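Local coordinates for oxidoreductase, Gfo/Idh/MocA family (Vibrio cholerae, PDB 1XEA), which probably works as an NAD(P)-dependent oxidoreductase, binding the dinucleotide in its Rossmann-fold domain, although its substrate is not established, at residues K4-G9 against R57-Y62; V67-A72 against T78-F83; N105-A110 against L117-N122. All coordinates share one frame; numbering follows the deposited sequence.

Contact 1 (K4-G9 against R57-Y62); sequences KIAMIG and RDVLQY
The ammonium nitrogen NZ of K4 makes a salt bridge with OE1 of E29 on the neighbouring strand 28-33, and the methylenes that carry it lie against the end of the helical turn at Y62. CD of K4 comes to 3.2 Å from the backbone O of Y62, while NZ of K4 stays 4.1 Å from CB of Y62; both are plain packing contacts, each with a carbon atom on one side, and no hydrogen bond joins the two segments. K4 reaches this place because CG stands opposite the backbone N (chi1 -173°) and the chain then bends at its outer torsions, bringing the aliphatic part obliquely across Y62. The Y62 ring itself turns off the strand, and its OH makes a weak hydrogen bond with the backbone O of T52.

Further along the strand, V59 supplies the apolar part of the contact. Its CG1 meets CB of A6 at 3.5 Å, while CG2 faces CG1 of I8 across a looser 4.3 Å, so one valine fork serves two residues of the strand that face the same way. At A6 and V59 the backbones also draw together, their CA atoms 7.0 Å apart. V59 also touches C33, so the turn covers the junction of strands 3-8 and 28-33, while A6 and I8 pack on V67 of strand 66-69 as well. M7 points to the other face, against A14, Y18 and L22 of helix 12-22.

Strand 3-8 runs between strands 28-33 and 66-69 in the parallel sheet and gives way at G9 to a loop, where the positive phi (86°) suits glycine. G9, G11 and A14 fit the GxGxxA pattern, consistent with the dinucleotide-binding strand-turn-helix that opens a Rossmann fold.

Contact 2 (V67-A72 against T78-F83); sequences VMIHAA and TLAAFF
This is an apolar strand-to-helix contact inside one beta-alpha-beta unit: strand 66-69 is backed by helix 76-85, which follows it and runs almost antiparallel to it; the axes of strand 67-69 and helix segment 78-83 approach to 9.4 Å at an angle of 165°. Near the start of the strand V67 sits on the F83 ring. Its CG1 lies over the face, 4.0 Å from the ring centroid and 28° off the normal, a CH-pi contact, and CG2 comes over the same ring nearer its rim, 3.6 Å from CG of F83. CD2 of F82 approaches the opposite face, so the phenyl group is held from both sides, and F83 also touches T90 of the next strand.

The helix leads the chain on to strand 90-93, the parallel neighbour of strand 66-69, in the crossover from which Rossmann folds are built. I69 fills the middle of the interface with two branches. With CG1 beside the backbone N (chi1 -58°), its CD1 reaches CB of L79 at 3.5 Å and ends near CB of A80 at 4.2 Å, while CG2 meets CD1 of L79 at 3.4 Å. That leucine methyl also touches CB of A71, 3.8 Å away, just past the strand end. L79 also touches I8 of strand 3-8 and Y56, and the A71 side chain reaches the probable glycine-rich turn that follows strand 3-8.

Contact 3 (N105-A110 against L117-N122); sequences NLYELA and LYVGFN
A chi1 of -93° on Y107, turned about 30° past the staggered value near -60°, swings the phenol out from the side of helix 100-112 toward the strand, and L117, with CG opposite its backbone N (chi1 174°), lays its CD2 methyl over the centre of one face of the ring. CD2 of L117 is 3.7 Å from the Y107 ring centroid and just 10° off the normal, a CH-pi contact. CB of L117 adds a touch at CE2 of Y107, 3.7 Å away.

The same tyrosine is the donor of a hydrogen bond to the backbone, OH of Y107 lying 2.9 Å from O of L117. The donor stands above the carbonyl plane and not within it. Strand 117-120 borders the parallel sheet within this chain; Y118 and G120 bond on one side to strand 90-93, whereas the carbonyl of L117 turns to the other side, where no further strand of this chain follows, and Y107 OH satisfies it there. Helix 100-112 is the return limb of the beta-alpha-beta unit from strand 90-93 to strand 117-120, a Rossmann-type crossover, and Y107 thus joins that limb to the edge strand through both ring and hydroxyl.

Near the plane of the ring, CG2 of V119 comes to 3.3 Å from the Y107 OH, and N292 of helix 286-311 touches both residues. L117 also meets two more residues of the helix: CB of L106 stands 4.1 Å from CD2 of L117, and CB of A110 faces CB of L117 at 4.2 Å. L106 and A110 also pack on helix 76-85, through A80 and L84 respectively.

From the N terminus, contact 1 closes the longest loop, bringing residues 57-62 back to the first strand after strand 28-33 and two helices. Contact 2 and contact 3 each close a short turn between consecutive elements, and the three follow in series without nesting or crossing. Contacts 1 and 2 join through neighbouring strands, A6 O to M68 N and I8 O to H70 N being probable hydrogen bonds. Contacts 2 and 3 meet through their helices, where A80 and A81 pack on L106 and L109. Contacts 1 and 3 do not touch, their nearest atoms about 11 Å apart, yet both reach the same parallel sheet.

Contact 1 (K4-G9 against R57-Y62)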
ATOM      1  N   LYS A   4     -16.893  41.729   6.028  1.00 58.40           N
ATOM      2  CA  LYS A   4     -17.529  41.799   4.716  1.00 55.80           C
ATOM      3  C   LYS A   4     -16.393  41.731   3.700  1.00 54.75           C
ATOM      4  O   LYS A   4     -15.620  42.678   3.530  1.00 54.29           O
ATOM      5  CB  LYS A   4     -18.309  43.112   4.571  1.00 56.37           C
ATOM      6  CG  LYS A   4     -19.158  43.252   3.303  1.00 56.33           C
ATOM      7  CD  LYS A   4     -19.818  44.643   3.233  1.00 57.53           C
ATOM      8  CE  LYS A   4     -21.340  44.582   3.370  1.00 56.16           C
ATOM      9  NZ  LYS A   4     -21.986  43.835   2.242  1.00 56.47           N
ATOM     10  N   ILE A   5     -16.284  40.584   3.049  1.00 54.15           N
ATOM     11  CA  ILE A   5     -15.239  40.352   2.070  1.00 52.96           C
ATOM     12  C   ILE A   5     -15.806  40.459   0.661  1.00 52.34           C
ATOM     13  O   ILE A   5     -16.944  40.077   0.413  1.00 52.29           O
ATOM     14  CB  ILE A   5     -14.605  38.937   2.286  1.00 51.71           C
ATOM     15  CG1 ILE A   5     -13.626  38.962   3.462  1.00 51.07           C
ATOM     16  CG2 ILE A   5     -13.856  38.487   1.045  1.00 52.58           C
ATOM     17  CD1 ILE A   5     -14.243  39.276   4.805  1.00 50.67           C
ATOM     18  N   ALA A   6     -15.017  40.989  -0.262  1.00 52.93           N
ATOM     19  CA  ALA A   6     -15.460  41.107  -1.634  1.00 51.90           C
ATOM     20  C   ALA A   6     -14.556  40.218  -2.460  1.00 52.69           C
ATOM     21  O   ALA A   6     -13.328  40.274  -2.340  1.00 52.22           O
ATOM     22  CB  ALA A   6     -15.353  42.536  -2.095  1.00 50.70           C
HETATM   23  N   MSE A   7     -15.162  39.377  -3.280  1.00 54.51           N
HETATM   24  CA  MSE A   7     -14.392  38.497  -4.135  1.00 56.65           C
HETATM   25  C   MSE A   7     -14.454  38.981  -5.577  1.00 54.51           C
HETATM   26  O   MSE A   7     -15.493  38.906  -6.235  1.00 53.23           O
HETATM   27  CB  MSE A   7     -14.923  37.076  -4.039  1.00 62.53           C
HETATM   28  CG  MSE A   7     -14.556  36.387  -2.750  1.00 70.10           C
HETATM   29 SE   MSE A   7     -15.114  34.550  -2.740  1.00 85.01          SE
HETATM   30  CE  MSE A   7     -14.504  34.027  -4.503  1.00 79.40           C
ATOM     31  N   ILE A   8     -13.326  39.476  -6.059  1.00 53.04           N
ATOM     32  CA  ILE A   8     -13.240  39.977  -7.412  1.00 52.14           C
ATOM     33  C   ILE A   8     -12.642  38.920  -8.321  1.00 51.45           C
ATOM     34  O   ILE A   8     -11.572  38.383  -8.035  1.00 51.51           O
ATOM     35  CB  ILE A   8     -12.352  41.240  -7.491  1.00 52.54           C
ATOM     36  CG1 ILE A   8     -12.969  42.382  -6.678  1.00 51.30           C
ATOM     37  CG2 ILE A   8     -12.162  41.656  -8.938  1.00 53.39           C
ATOM     38  CD1 ILE A   8     -12.609  42.363  -5.216  1.00 50.76           C
ATOM     39  N   GLY A   9     -13.341  38.619  -9.412  1.00 51.47           N
ATOM     40  CA  GLY A   9     -12.854  37.636 -10.369  1.00 52.33           C
ATOM     41  C   GLY A   9     -13.215  36.207 -10.023  1.00 52.98           C
ATOM     42  O   GLY A   9     -12.455  35.500  -9.360  1.00 54.18           O
ATOM     43  N   ARG A  57     -14.764  48.565  -9.164  1.00 72.20           N
ATOM     44  CA  ARG A  57     -14.778  49.848  -8.469  1.00 71.98           C
ATOM     45  C   ARG A  57     -16.003  49.990  -7.580  1.00 72.61           C
ATOM     46  O   ARG A  57     -15.907  50.467  -6.446  1.00 72.99           O
ATOM     47  CB  ARG A  57     -14.725  50.991  -9.479  1.00 71.14           C
ATOM     48  CG  ARG A  57     -13.453  50.988 -10.293  1.00 71.44           C
ATOM     49  CD  ARG A  57     -13.701  51.525 -11.693  1.00 71.63           C
ATOM     50  NE  ARG A  57     -12.731  50.990 -12.641  1.00 71.14           N
ATOM     51  CZ  ARG A  57     -12.820  51.124 -13.960  1.00 71.69           C
ATOM     52  NH1 ARG A  57     -13.845  51.781 -14.486  1.00 70.75           N
ATOM     53  NH2 ARG A  57     -11.887  50.594 -14.748  1.00 71.19           N
ATOM     54  N   ASP A  58     -17.150  49.555  -8.094  1.00 72.68           N
ATOM     55  CA  ASP A  58     -18.403  49.636  -7.349  1.00 72.79           C
ATOM     56  C   ASP A  58     -18.303  48.879  -6.036  1.00 72.64           C
ATOM     57  O   ASP A  58     -19.100  49.083  -5.121  1.00 73.51           O
ATOM     58  CB  ASP A  58     -19.550  49.061  -8.181  1.00 73.45           C
ATOM     59  CG  ASP A  58     -19.748  49.799  -9.490  1.00 75.22           C
ATOM     60  OD1 ASP A  58     -20.097  51.001  -9.453  1.00 76.00           O
ATOM     61  OD2 ASP A  58     -19.557  49.176 -10.556  1.00 76.55           O
ATOM     62  N   VAL A  59     -17.314  48.000  -5.957  1.00 72.52           N
ATOM     63  CA  VAL A  59     -17.093  47.198  -4.768  1.00 72.53           C
ATOM     64  C   VAL A  59     -16.962  48.053  -3.506  1.00 72.15           C
ATOM     65  O   VAL A  59     -17.397  47.649  -2.431  1.00 72.97           O
ATOM     66  CB  VAL A  59     -15.827  46.321  -4.939  1.00 72.44           C
ATOM     67  CG1 VAL A  59     -15.485  45.619  -3.639  1.00 72.24           C
ATOM     68  CG2 VAL A  59     -16.057  45.297  -6.046  1.00 71.40           C
ATOM     69  N   LEU A  60     -16.368  49.231  -3.633  1.00 71.32           N
ATOM     70  CA  LEU A  60     -16.195  50.102  -2.479  1.00 71.05           C
ATOM     71  C   LEU A  60     -17.516  50.574  -1.895  1.00 70.17           C
ATOM     72  O   LEU A  60     -17.596  50.915  -0.714  1.00 69.28           O
ATOM     73  CB  LEU A  60     -15.368  51.312  -2.873  1.00 72.52           C
ATOM     74  CG  LEU A  60     -13.964  50.962  -3.340  1.00 74.25           C
ATOM     75  CD1 LEU A  60     -13.316  52.225  -3.875  1.00 75.13           C
ATOM     76  CD2 LEU A  60     -13.150  50.368  -2.181  1.00 73.81           C
ATOM     77  N   GLN A  61     -18.547  50.597  -2.734  1.00 69.46           N
ATOM     78  CA  GLN A  61     -19.878  51.045  -2.326  1.00 68.50           C
ATOM     79  C   GLN A  61     -20.451  50.345  -1.093  1.00 66.59           C
ATOM     80  O   GLN A  61     -21.048  50.985  -0.222  1.00 66.85           O
ATOM     81  CB  GLN A  61     -20.853  50.906  -3.502  1.00 69.31           C
ATOM     82  CG  GLN A  61     -20.476  51.790  -4.692  1.00 73.20           C
ATOM     83  CD  GLN A  61     -21.538  51.829  -5.776  1.00 75.35           C
ATOM     84  OE1 GLN A  61     -22.683  52.206  -5.521  1.00 76.74           O
ATOM     85  NE2 GLN A  61     -21.160  51.452  -6.997  1.00 75.44           N
ATOM     86  N   TYR A  62     -20.255  49.034  -1.021  1.00 63.81           N
ATOM     87  CA  TYR A  62     -20.761  48.226   0.079  1.00 60.56           C
ATOM     88  C   TYR A  62     -19.907  48.303   1.349  1.00 59.80           C
ATOM     89  O   TYR A  62     -20.214  47.666   2.361  1.00 58.35           O
ATOM     90  CB  TYR A  62     -20.882  46.779  -0.390  1.00 59.09           C
ATOM     91  CG  TYR A  62     -21.592  46.640  -1.715  1.00 56.70           C
ATOM     92  CD1 TYR A  62     -20.915  46.828  -2.917  1.00 56.13           C
ATOM     93  CD2 TYR A  62     -22.949  46.336  -1.770  1.00 56.72           C
ATOM     94  CE1 TYR A  62     -21.578  46.713  -4.143  1.00 55.77           C
ATOM     95  CE2 TYR A  62     -23.623  46.220  -2.987  1.00 55.54           C
ATOM     96  CZ  TYR A  62     -22.937  46.406  -4.171  1.00 54.44           C
ATOM     97  OH  TYR A  62     -23.607  46.270  -5.369  1.00 51.11           O
TER

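Contact 2 (V67-A72 against T78-F83)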
ATOM      1  N   VAL A  67     -10.726  42.555   0.205  1.00 52.73           N
ATOM      2  CA  VAL A  67     -11.015  41.991  -1.112  1.00 51.68           C
ATOM      3  C   VAL A  67     -10.098  40.804  -1.414  1.00 51.96           C
ATOM      4  O   VAL A  67      -8.948  40.761  -0.971  1.00 52.19           O
ATOM      5  CB  VAL A  67     -10.837  43.043  -2.236  1.00 50.53           C
ATOM      6  CG1 VAL A  67     -11.831  44.167  -2.057  1.00 49.26           C
ATOM      7  CG2 VAL A  67      -9.424  43.577  -2.231  1.00 50.46           C
HETATM    8  N   MSE A  68     -10.624  39.833  -2.153  1.00 51.73           N
HETATM    9  CA  MSE A  68      -9.871  38.643  -2.544  1.00 51.27           C
HETATM   10  C   MSE A  68      -9.872  38.595  -4.057  1.00 51.24           C
HETATM   11  O   MSE A  68     -10.896  38.322  -4.677  1.00 52.05           O
HETATM   12  CB  MSE A  68     -10.535  37.381  -1.989  1.00 52.18           C
HETATM   13  CG  MSE A  68     -10.435  37.250  -0.485  1.00 53.75           C
HETATM   14 SE   MSE A  68     -11.393  35.748   0.258  1.00 56.57          SE
HETATM   15  CE  MSE A  68     -10.303  34.304  -0.431  1.00 54.16           C
ATOM     16  N   ILE A  69      -8.725  38.867  -4.659  1.00 51.59           N
ATOM     17  CA  ILE A  69      -8.642  38.871  -6.110  1.00 52.55           C
ATOM     18  C   ILE A  69      -8.333  37.484  -6.650  1.00 52.24           C
ATOM     19  O   ILE A  69      -7.321  36.890  -6.303  1.00 53.93           O
ATOM     20  CB  ILE A  69      -7.570  39.859  -6.554  1.00 52.53           C
ATOM     21  CG1 ILE A  69      -7.930  41.242  -6.005  1.00 52.27           C
ATOM     22  CG2 ILE A  69      -7.459  39.867  -8.070  1.00 52.51           C
ATOM     23  CD1 ILE A  69      -6.786  42.211  -5.982  1.00 53.29           C
ATOM     24  N   HIS A  70      -9.204  36.960  -7.500  1.00 51.44           N
ATOM     25  CA  HIS A  70      -8.975  35.629  -8.040  1.00 51.64           C
ATOM     26  C   HIS A  70      -8.881  35.693  -9.546  1.00 51.68           C
ATOM     27  O   HIS A  70      -8.834  34.670 -10.226  1.00 51.51           O
ATOM     28  CB  HIS A  70     -10.108  34.696  -7.634  1.00 52.50           C
ATOM     29  CG  HIS A  70     -10.404  34.719  -6.169  1.00 53.28           C
ATOM     30  ND1 HIS A  70      -9.557  34.171  -5.227  1.00 53.99           N
ATOM     31  CD2 HIS A  70     -11.442  35.246  -5.479  1.00 53.29           C
ATOM     32  CE1 HIS A  70     -10.063  34.360  -4.022  1.00 53.67           C
ATOM     33  NE2 HIS A  70     -11.206  35.010  -4.146  1.00 53.98           N
ATOM     34  N   ALA A  71      -8.860  36.913 -10.064  1.00 51.41           N
ATOM     35  CA  ALA A  71      -8.770  37.126 -11.496  1.00 51.51           C
ATOM     36  C   ALA A  71      -7.505  36.503 -12.080  1.00 52.01           C
ATOM     37  O   ALA A  71      -6.755  35.812 -11.390  1.00 51.18           O
ATOM     38  CB  ALA A  71      -8.803  38.612 -11.794  1.00 51.31           C
ATOM     39  N   ALA A  72      -7.279  36.760 -13.363  1.00 54.10           N
ATOM     40  CA  ALA A  72      -6.112  36.243 -14.064  1.00 56.01           C
ATOM     41  C   ALA A  72      -4.854  36.886 -13.495  1.00 57.12           C
ATOM     42  O   ALA A  72      -4.923  37.923 -12.845  1.00 57.70           O
ATOM     43  CB  ALA A  72      -6.230  36.544 -15.546  1.00 56.87           C
ATOM     44  N   THR A  78      -3.013  45.440 -11.160  1.00 57.75           N
ATOM     45  CA  THR A  78      -4.012  46.478 -11.268  1.00 54.83           C
ATOM     46  C   THR A  78      -4.937  46.419 -10.070  1.00 52.90           C
ATOM     47  O   THR A  78      -4.905  47.287  -9.202  1.00 52.63           O
ATOM     48  CB  THR A  78      -4.825  46.300 -12.539  1.00 55.87           C
ATOM     49  OG1 THR A  78      -3.935  46.206 -13.656  1.00 56.23           O
ATOM     50  CG2 THR A  78      -5.764  47.474 -12.738  1.00 55.71           C
ATOM     51  N   LEU A  79      -5.750  45.374 -10.018  1.00 52.53           N
ATOM     52  CA  LEU A  79      -6.692  45.194  -8.924  1.00 52.08           C
ATOM     53  C   LEU A  79      -6.042  45.359  -7.554  1.00 51.42           C
ATOM     54  O   LEU A  79      -6.515  46.126  -6.716  1.00 51.05           O
ATOM     55  CB  LEU A  79      -7.335  43.813  -9.025  1.00 51.86           C
ATOM     56  CG  LEU A  79      -8.170  43.570 -10.284  1.00 51.49           C
ATOM     57  CD1 LEU A  79      -8.620  42.131 -10.311  1.00 51.14           C
ATOM     58  CD2 LEU A  79      -9.362  44.506 -10.315  1.00 50.41           C
ATOM     59  N   ALA A  80      -4.954  44.634  -7.332  1.00 51.86           N
ATOM     60  CA  ALA A  80      -4.243  44.696  -6.062  1.00 52.23           C
ATOM     61  C   ALA A  80      -3.931  46.135  -5.669  1.00 52.85           C
ATOM     62  O   ALA A  80      -4.413  46.630  -4.647  1.00 52.71           O
ATOM     63  CB  ALA A  80      -2.951  43.890  -6.152  1.00 52.68           C
ATOM     64  N   ALA A  81      -3.110  46.795  -6.481  1.00 53.30           N
ATOM     65  CA  ALA A  81      -2.722  48.179  -6.231  1.00 53.88           C
ATOM     66  C   ALA A  81      -3.938  49.039  -5.910  1.00 54.99           C
ATOM     67  O   ALA A  81      -3.937  49.800  -4.940  1.00 54.39           O
ATOM     68  CB  ALA A  81      -1.992  48.743  -7.442  1.00 52.86           C
ATOM     69  N   PHE A  82      -4.982  48.903  -6.722  1.00 56.42           N
ATOM     70  CA  PHE A  82      -6.203  49.680  -6.533  1.00 57.55           C
ATOM     71  C   PHE A  82      -6.717  49.683  -5.098  1.00 57.64           C
ATOM     72  O   PHE A  82      -6.879  50.743  -4.486  1.00 58.19           O
ATOM     73  CB  PHE A  82      -7.311  49.175  -7.452  1.00 58.32           C
ATOM     74  CG  PHE A  82      -8.574  49.980  -7.365  1.00 60.27           C
ATOM     75  CD1 PHE A  82      -8.574  51.333  -7.702  1.00 61.43           C
ATOM     76  CD2 PHE A  82      -9.763  49.390  -6.958  1.00 60.73           C
ATOM     77  CE1 PHE A  82      -9.746  52.086  -7.644  1.00 61.13           C
ATOM     78  CE2 PHE A  82     -10.941  50.134  -6.896  1.00 62.39           C
ATOM     79  CZ  PHE A  82     -10.933  51.487  -7.239  1.00 61.85           C
ATOM     80  N   PHE A  83      -6.974  48.500  -4.556  1.00 56.80           N
ATOM     81  CA  PHE A  83      -7.483  48.427  -3.196  1.00 56.52           C
ATOM     82  C   PHE A  83      -6.395  48.660  -2.168  1.00 57.71           C
ATOM     83  O   PHE A  83      -6.680  49.065  -1.041  1.00 58.27           O
ATOM     84  CB  PHE A  83      -8.155  47.082  -2.952  1.00 53.21           C
ATOM     85  CG  PHE A  83      -9.266  46.793  -3.908  1.00 49.45           C
ATOM     86  CD1 PHE A  83      -9.003  46.202  -5.137  1.00 47.08           C
ATOM     87  CD2 PHE A  83     -10.576  47.134  -3.593  1.00 47.34           C
ATOM     88  CE1 PHE A  83     -10.029  45.951  -6.038  1.00 45.65           C
ATOM     89  CE2 PHE A  83     -11.609  46.888  -4.486  1.00 45.68           C
ATOM     90  CZ  PHE A  83     -11.336  46.295  -5.711  1.00 45.10           C
TER

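Contact 3 (N105-A110 against L117-N122)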
ATOM      1  N   ASN A 105       6.982  45.735  -6.215  1.00 54.22           N
ATOM      2  CA  ASN A 105       6.194  46.975  -6.269  1.00 53.87           C
ATOM      3  C   ASN A 105       4.979  46.879  -5.335  1.00 53.54           C
ATOM      4  O   ASN A 105       4.833  47.671  -4.403  1.00 53.01           O
ATOM      5  CB  ASN A 105       5.702  47.262  -7.700  1.00 54.30           C
ATOM      6  CG  ASN A 105       6.816  47.746  -8.626  1.00 55.63           C
ATOM      7  OD1 ASN A 105       7.593  48.638  -8.273  1.00 55.84           O
ATOM      8  ND2 ASN A 105       6.885  47.169  -9.823  1.00 54.89           N
ATOM      9  N   LEU A 106       4.112  45.905  -5.601  1.00 52.38           N
ATOM     10  CA  LEU A 106       2.916  45.695  -4.800  1.00 51.30           C
ATOM     11  C   LEU A 106       3.185  45.646  -3.291  1.00 52.15           C
ATOM     12  O   LEU A 106       2.401  46.181  -2.496  1.00 52.27           O
ATOM     13  CB  LEU A 106       2.196  44.422  -5.255  1.00 49.93           C
ATOM     14  CG  LEU A 106       1.516  44.540  -6.617  1.00 50.36           C
ATOM     15  CD1 LEU A 106       1.098  43.175  -7.128  1.00 50.53           C
ATOM     16  CD2 LEU A 106       0.318  45.465  -6.496  1.00 49.77           C
ATOM     17  N   TYR A 107       4.277  45.009  -2.876  1.00 51.66           N
ATOM     18  CA  TYR A 107       4.563  44.961  -1.448  1.00 53.27           C
ATOM     19  C   TYR A 107       5.094  46.277  -0.939  1.00 54.24           C
ATOM     20  O   TYR A 107       4.772  46.688   0.176  1.00 53.76           O
ATOM     21  CB  TYR A 107       5.535  43.833  -1.091  1.00 53.67           C
ATOM     22  CG  TYR A 107       4.807  42.571  -0.715  1.00 54.13           C
ATOM     23  CD1 TYR A 107       4.837  41.456  -1.548  1.00 54.16           C
ATOM     24  CD2 TYR A 107       4.009  42.522   0.431  1.00 53.87           C
ATOM     25  CE1 TYR A 107       4.086  40.325  -1.263  1.00 54.18           C
ATOM     26  CE2 TYR A 107       3.250  41.395   0.729  1.00 54.85           C
ATOM     27  CZ  TYR A 107       3.292  40.301  -0.129  1.00 55.23           C
ATOM     28  OH  TYR A 107       2.512  39.195   0.118  1.00 56.14           O
ATOM     29  N   GLU A 108       5.916  46.939  -1.747  1.00 56.19           N
ATOM     30  CA  GLU A 108       6.447  48.239  -1.357  1.00 56.84           C
ATOM     31  C   GLU A 108       5.239  49.152  -1.175  1.00 55.70           C
ATOM     32  O   GLU A 108       5.127  49.843  -0.170  1.00 56.09           O
ATOM     33  CB  GLU A 108       7.387  48.788  -2.439  1.00 58.47           C
ATOM     34  CG  GLU A 108       8.876  48.707  -2.073  1.00 63.41           C
ATOM     35  CD  GLU A 108       9.803  49.216  -3.180  1.00 67.29           C
ATOM     36  OE1 GLU A 108       9.563  50.326  -3.711  1.00 70.67           O
ATOM     37  OE2 GLU A 108      10.787  48.513  -3.516  1.00 69.45           O
ATOM     38  N   LEU A 109       4.322  49.111  -2.138  1.00 55.94           N
ATOM     39  CA  LEU A 109       3.104  49.915  -2.110  1.00 55.88           C
ATOM     40  C   LEU A 109       2.267  49.650  -0.869  1.00 56.43           C
ATOM     41  O   LEU A 109       1.838  50.579  -0.188  1.00 55.10           O
ATOM     42  CB  LEU A 109       2.266  49.620  -3.356  1.00 55.72           C
ATOM     43  CG  LEU A 109       0.840  50.198  -3.408  1.00 57.72           C
ATOM     44  CD1 LEU A 109       0.867  51.716  -3.312  1.00 58.35           C
ATOM     45  CD2 LEU A 109       0.166  49.775  -4.708  1.00 58.81           C
ATOM     46  N   ALA A 110       2.024  48.373  -0.591  1.00 59.69           N
ATOM     47  CA  ALA A 110       1.227  47.964   0.565  1.00 61.36           C
ATOM     48  C   ALA A 110       1.842  48.446   1.881  1.00 62.82           C
ATOM     49  O   ALA A 110       1.120  48.744   2.828  1.00 61.70           O
ATOM     50  CB  ALA A 110       1.082  46.448   0.576  1.00 61.11           C
ATOM     51  N   LEU A 117      -1.141  42.454   2.572  1.00 49.26           N
ATOM     52  CA  LEU A 117      -1.275  41.835   1.267  1.00 46.30           C
ATOM     53  C   LEU A 117      -0.955  40.356   1.460  1.00 46.10           C
ATOM     54  O   LEU A 117       0.200  39.971   1.643  1.00 45.89           O
ATOM     55  CB  LEU A 117      -0.291  42.464   0.285  1.00 44.45           C
ATOM     56  CG  LEU A 117      -0.211  41.835  -1.106  1.00 44.27           C
ATOM     57  CD1 LEU A 117      -1.558  41.933  -1.820  1.00 42.45           C
ATOM     58  CD2 LEU A 117       0.865  42.552  -1.902  1.00 43.45           C
ATOM     59  N   TYR A 118      -1.994  39.535   1.422  1.00 44.84           N
ATOM     60  CA  TYR A 118      -1.865  38.098   1.617  1.00 43.50           C
ATOM     61  C   TYR A 118      -1.845  37.328   0.299  1.00 42.98           C
ATOM     62  O   TYR A 118      -2.698  37.547  -0.563  1.00 42.38           O
ATOM     63  CB  TYR A 118      -3.047  37.619   2.448  1.00 42.50           C
ATOM     64  CG  TYR A 118      -2.839  36.310   3.151  1.00 41.53           C
ATOM     65  CD1 TYR A 118      -2.294  36.275   4.436  1.00 41.68           C
ATOM     66  CD2 TYR A 118      -3.223  35.108   2.554  1.00 39.17           C
ATOM     67  CE1 TYR A 118      -2.142  35.081   5.117  1.00 41.61           C
ATOM     68  CE2 TYR A 118      -3.075  33.904   3.226  1.00 41.90           C
ATOM     69  CZ  TYR A 118      -2.534  33.896   4.511  1.00 41.88           C
ATOM     70  OH  TYR A 118      -2.396  32.710   5.193  1.00 41.15           O
ATOM     71  N   VAL A 119      -0.886  36.420   0.149  1.00 43.90           N
ATOM     72  CA  VAL A 119      -0.792  35.608  -1.064  1.00 43.74           C
ATOM     73  C   VAL A 119      -1.355  34.209  -0.775  1.00 43.52           C
ATOM     74  O   VAL A 119      -1.076  33.623   0.271  1.00 42.95           O
ATOM     75  CB  VAL A 119       0.669  35.478  -1.552  1.00 43.08           C
ATOM     76  CG1 VAL A 119       0.707  34.651  -2.818  1.00 42.66           C
ATOM     77  CG2 VAL A 119       1.267  36.859  -1.808  1.00 40.78           C
ATOM     78  N   GLY A 120      -2.134  33.681  -1.714  1.00 43.68           N
ATOM     79  CA  GLY A 120      -2.745  32.378  -1.532  1.00 43.25           C
ATOM     80  C   GLY A 120      -1.908  31.145  -1.808  1.00 43.52           C
ATOM     81  O   GLY A 120      -1.880  30.640  -2.928  1.00 45.86           O
ATOM     82  N   PHE A 121      -1.240  30.649  -0.775  1.00 43.36           N
ATOM     83  CA  PHE A 121      -0.410  29.457  -0.886  1.00 42.43           C
ATOM     84  C   PHE A 121      -1.001  28.393   0.030  1.00 41.70           C
ATOM     85  O   PHE A 121      -0.520  28.190   1.148  1.00 43.53           O
ATOM     86  CB  PHE A 121       1.008  29.769  -0.434  1.00 42.10           C
ATOM     87  CG  PHE A 121       1.815  30.554  -1.426  1.00 41.68           C
ATOM     88  CD1 PHE A 121       2.296  31.823  -1.100  1.00 40.60           C
ATOM     89  CD2 PHE A 121       2.189  29.982  -2.644  1.00 41.49           C
ATOM     90  CE1 PHE A 121       3.144  32.508  -1.966  1.00 39.55           C
ATOM     91  CE2 PHE A 121       3.037  30.654  -3.523  1.00 39.91           C
ATOM     92  CZ  PHE A 121       3.517  31.918  -3.182  1.00 40.40           C
ATOM     93  N   ASN A 122      -2.032  27.705  -0.451  1.00 39.24           N
ATOM     94  CA  ASN A 122      -2.703  26.691   0.348  1.00 36.62           C
ATOM     95  C   ASN A 122      -1.785  25.587   0.893  1.00 36.45           C
ATOM     96  O   ASN A 122      -2.012  25.081   1.989  1.00 36.44           O
ATOM     97  CB  ASN A 122      -3.871  26.081  -0.438  1.00 35.26           C
ATOM     98  CG  ASN A 122      -3.420  25.163  -1.550  1.00 37.36           C
ATOM     99  OD1 ASN A 122      -3.874  24.026  -1.632  1.00 37.73           O
ATOM    100  ND2 ASN A 122      -2.536  25.645  -2.416  1.00 37.98           N
TER